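Local coordinates for protein ATP-dependent 6-phosphofructokinase subunit beta (Saccharomyces cerevisiae, PDB 3O8O) that catalyses the ATP-dependent phosphorylation of fructose 6-phosphate to fructose 1,6-bisphosphate, the first committing step of glycolysis, under allosteric control, at residues T294-L302 and L541-D549. Sequence-based numbering, arbitrary orientation.
Sequences TAVAYDRIL and LNALMEYCD
Ala297, in the first turn of helix 297-316, directs its methyl at helix 537-558, where Leu541 covers it, CB to CD2 3.6 Å. The same Leu541 CD2 meets Ile301 CD1 tip to tip, and Tyr578 of helix 574-583 also packs on Ile301. Met545 completes the apolar centre, its SD against the methyl of Ala297; its CG stands anti to the backbone N (chi1 173°) and carries the thioether on to Arg300. Met545 SD sits over the centre of one face of the Arg300 guanidinium, 3.2 Å above its plane. The axes of 297-302 and 541-549 stand 78° apart. Polar groups lie on two sides of the small apolar patch. On one, the side-chain oxygen of Asn542 accepts a nearly straight hydrogen bond from the backbone amide of Ala297, N to OD1 3.0 Å; the N-H belongs to the first turn, just after the N-cap residue Val296. The ND2 of Asn542 turns back to Asp538 O in its own helix. On the other, Arg300 grips Asp549 end-on in a salt bridge: NH1 faces OD1 and NH2 faces OD2 (3.1 Å), the guanidinium and carboxylate planes 25° apart, nearly coplanar. The remaining donors of Arg300 are engaged too, its NE with Ala295 O (2.9 Å), NH2 with Thr294 OG1 and NH1 with Ala582 O. Bonds around its edge thus fix the guanidinium's rotation. Joining two PFK domains, assigned as catalytic and regulatory, the contact illustrates how an interdomain seam can accommodate a buried arginine: a carboxylate probably balances its charge, and neutral oxygens take up its other N-H groups.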
loop_
_atom_site.group_PDB
_atom_site.type_symbol
_atom_site.label_atom_id
_atom_site.label_comp_id
_atom_site.label_asym_id
_atom_site.label_seq_id
_atom_site.Cartn_x
_atom_site.Cartn_y
_atom_site.Cartn_z
ATOM N N THR B 294 -7.045 -37.985 5.701
ATOM C CA THR B 294 -6.082 -37.339 6.570
ATOM C C THR B 294 -6.786 -36.892 7.843
ATOM O O THR B 294 -7.987 -36.623 7.844
ATOM C CB THR B 294 -5.503 -36.129 5.869
ATOM O OG1 THR B 294 -6.183 -34.948 6.328
ATOM C CG2 THR B 294 -5.720 -36.249 4.374
ATOM N N ALA B 295 -6.051 -36.787 8.934
ATOM C CA ALA B 295 -6.707 -36.375 10.149
ATOM C C ALA B 295 -7.287 -34.956 10.061
ATOM O O ALA B 295 -6.654 -34.038 9.532
ATOM C CB ALA B 295 -5.748 -36.479 11.313
ATOM N N VAL B 296 -8.508 -34.802 10.567
ATOM C CA VAL B 296 -9.199 -33.527 10.633
ATOM C C VAL B 296 -8.405 -32.678 11.641
ATOM O O VAL B 296 -7.751 -33.228 12.520
ATOM C CB VAL B 296 -10.663 -33.765 11.123
ATOM C CG1 VAL B 296 -11.258 -32.488 11.773
ATOM C CG2 VAL B 296 -11.507 -34.236 9.946
ATOM N N ALA B 297 -8.474 -31.355 11.527
ATOM C CA ALA B 297 -7.716 -30.483 12.422
ATOM C C ALA B 297 -7.864 -30.881 13.877
ATOM O O ALA B 297 -6.873 -30.933 14.609
ATOM C CB ALA B 297 -8.116 -28.989 12.219
ATOM N N TYR B 298 -9.090 -31.166 14.306
ATOM C CA TYR B 298 -9.284 -31.544 15.692
ATOM C C TYR B 298 -8.429 -32.771 16.021
ATOM O O TYR B 298 -7.707 -32.781 17.017
ATOM C CB TYR B 298 -10.756 -31.836 15.968
ATOM C CG TYR B 298 -11.043 -32.162 17.417
ATOM C CD1 TYR B 298 -11.157 -31.147 18.363
ATOM C CD2 TYR B 298 -11.150 -33.493 17.854
ATOM C CE1 TYR B 298 -11.369 -31.437 19.719
ATOM C CE2 TYR B 298 -11.359 -33.797 19.221
ATOM C CZ TYR B 298 -11.464 -32.756 20.148
ATOM O OH TYR B 298 -11.620 -32.995 21.497
ATOM N N ASP B 299 -8.485 -33.801 15.184
ATOM C CA ASP B 299 -7.696 -34.987 15.466
ATOM C C ASP B 299 -6.213 -34.699 15.467
ATOM O O ASP B 299 -5.513 -35.101 16.390
ATOM C CB ASP B 299 -8.011 -36.128 14.497
ATOM C CG ASP B 299 -9.252 -36.901 14.902
ATOM O OD1 ASP B 299 -9.492 -37.093 16.115
ATOM O OD2 ASP B 299 -9.991 -37.328 14.002
ATOM N N ARG B 300 -5.714 -34.005 14.455
ATOM C CA ARG B 300 -4.295 -33.699 14.461
ATOM C C ARG B 300 -3.927 -33.043 15.791
ATOM O O ARG B 300 -3.056 -33.537 16.509
ATOM C CB ARG B 300 -3.932 -32.756 13.322
ATOM C CG ARG B 300 -4.115 -33.341 11.966
ATOM C CD ARG B 300 -3.538 -32.434 10.909
ATOM N NE ARG B 300 -4.103 -32.759 9.604
ATOM C CZ ARG B 300 -3.636 -32.314 8.444
ATOM N NH1 ARG B 300 -2.579 -31.513 8.398
ATOM N NH2 ARG B 300 -4.234 -32.679 7.328
ATOM N N ILE B 301 -4.605 -31.946 16.125
ATOM C CA ILE B 301 -4.332 -31.215 17.355
ATOM C C ILE B 301 -4.488 -32.064 18.611
ATOM O O ILE B 301 -3.719 -31.938 19.571
ATOM C CB ILE B 301 -5.231 -29.978 17.458
ATOM C CG1 ILE B 301 -5.017 -29.109 16.215
ATOM C CG2 ILE B 301 -4.886 -29.180 18.721
ATOM C CD1 ILE B 301 -5.986 -27.935 16.074
ATOM N N LEU B 302 -5.480 -32.939 18.606
ATOM C CA LEU B 302 -5.696 -33.791 19.763
ATOM C C LEU B 302 -4.551 -34.779 19.890
ATOM O O LEU B 302 -3.917 -34.887 20.928
ATOM C CB LEU B 302 -7.015 -34.563 19.638
ATOM C CG LEU B 302 -7.237 -35.618 20.728
ATOM C CD1 LEU B 302 -7.223 -34.963 22.106
ATOM C CD2 LEU B 302 -8.540 -36.309 20.486
ATOM N N LEU B 541 -10.536 -23.451 10.736
ATOM C CA LEU B 541 -9.314 -24.148 11.089
ATOM C C LEU B 541 -8.968 -25.219 10.060
ATOM O O LEU B 541 -7.815 -25.401 9.683
ATOM C CB LEU B 541 -9.462 -24.785 12.476
ATOM C CG LEU B 541 -8.143 -25.368 12.987
ATOM C CD1 LEU B 541 -7.157 -24.226 13.104
ATOM C CD2 LEU B 541 -8.289 -26.052 14.313
ATOM N N ASN B 542 -9.973 -25.933 9.598
ATOM C CA ASN B 542 -9.713 -26.977 8.627
ATOM C C ASN B 542 -9.416 -26.377 7.260
ATOM O O ASN B 542 -8.521 -26.827 6.542
ATOM C CB ASN B 542 -10.911 -27.927 8.554
ATOM C CG ASN B 542 -10.832 -29.027 9.576
ATOM O OD1 ASN B 542 -10.132 -30.030 9.372
ATOM N ND2 ASN B 542 -11.534 -28.848 10.698
ATOM N N ALA B 543 -10.187 -25.360 6.909
ATOM C CA ALA B 543 -10.043 -24.679 5.640
ATOM C C ALA B 543 -8.612 -24.223 5.469
ATOM O O ALA B 543 -7.990 -24.431 4.416
ATOM C CB ALA B 543 -10.950 -23.481 5.609
ATOM N N LEU B 544 -8.105 -23.581 6.520
ATOM C CA LEU B 544 -6.753 -23.057 6.527
ATOM C C LEU B 544 -5.759 -24.190 6.540
ATOM O O LEU B 544 -4.815 -24.190 5.770
ATOM C CB LEU B 544 -6.543 -22.156 7.734
ATOM C CG LEU B 544 -5.172 -21.494 7.895
ATOM C CD1 LEU B 544 -4.793 -20.799 6.616
ATOM C CD2 LEU B 544 -5.201 -20.470 9.009
ATOM N N MET B 545 -5.992 -25.176 7.392
ATOM C CA MET B 545 -5.090 -26.309 7.487
ATOM C C MET B 545 -4.888 -27.024 6.158
ATOM O O MET B 545 -3.759 -27.331 5.780
ATOM C CB MET B 545 -5.589 -27.302 8.521
ATOM C CG MET B 545 -4.782 -28.564 8.543
ATOM S SD MET B 545 -5.644 -29.908 9.390
ATOM C CE MET B 545 -6.790 -30.399 8.162
ATOM N N GLU B 546 -5.973 -27.311 5.447
ATOM C CA GLU B 546 -5.833 -27.983 4.163
ATOM C C GLU B 546 -5.105 -27.090 3.157
ATOM O O GLU B 546 -4.295 -27.573 2.364
ATOM C CB GLU B 546 -7.196 -28.381 3.623
ATOM C CG GLU B 546 -7.856 -29.402 4.465
ATOM C CD GLU B 546 -9.074 -29.958 3.800
ATOM O OE1 GLU B 546 -9.957 -29.147 3.476
ATOM O OE2 GLU B 546 -9.158 -31.195 3.597
ATOM N N TYR B 547 -5.405 -25.791 3.191
ATOM C CA TYR B 547 -4.768 -24.835 2.298
ATOM C C TYR B 547 -3.267 -24.970 2.508
ATOM O O TYR B 547 -2.512 -25.207 1.556
ATOM C CB TYR B 547 -5.202 -23.426 2.655
ATOM C CG TYR B 547 -4.616 -22.329 1.782
ATOM C CD1 TYR B 547 -5.289 -21.866 0.671
ATOM C CD2 TYR B 547 -3.386 -21.741 2.095
ATOM C CE1 TYR B 547 -4.774 -20.855 -0.101
ATOM C CE2 TYR B 547 -2.849 -20.716 1.317
ATOM C CZ TYR B 547 -3.558 -20.281 0.220
ATOM O OH TYR B 547 -3.077 -19.260 -0.559
ATOM N N CYS B 548 -2.846 -24.826 3.766
ATOM C CA CYS B 548 -1.439 -24.949 4.143
ATOM C C CYS B 548 -0.769 -26.253 3.694
ATOM O O CYS B 548 0.382 -26.254 3.260
ATOM C CB CYS B 548 -1.309 -24.819 5.638
ATOM S SG CYS B 548 -1.646 -23.199 6.107
ATOM N N ASP B 549 -1.481 -27.364 3.809
ATOM C CA ASP B 549 -0.932 -28.639 3.384
ATOM C C ASP B 549 -0.592 -28.494 1.931
ATOM O O ASP B 549 0.473 -28.843 1.500
ATOM C CB ASP B 549 -1.950 -29.784 3.512
ATOM C CG ASP B 549 -2.144 -30.249 4.926
ATOM O OD1 ASP B 549 -1.173 -30.238 5.703
ATOM O OD2 ASP B 549 -3.269 -30.647 5.251
#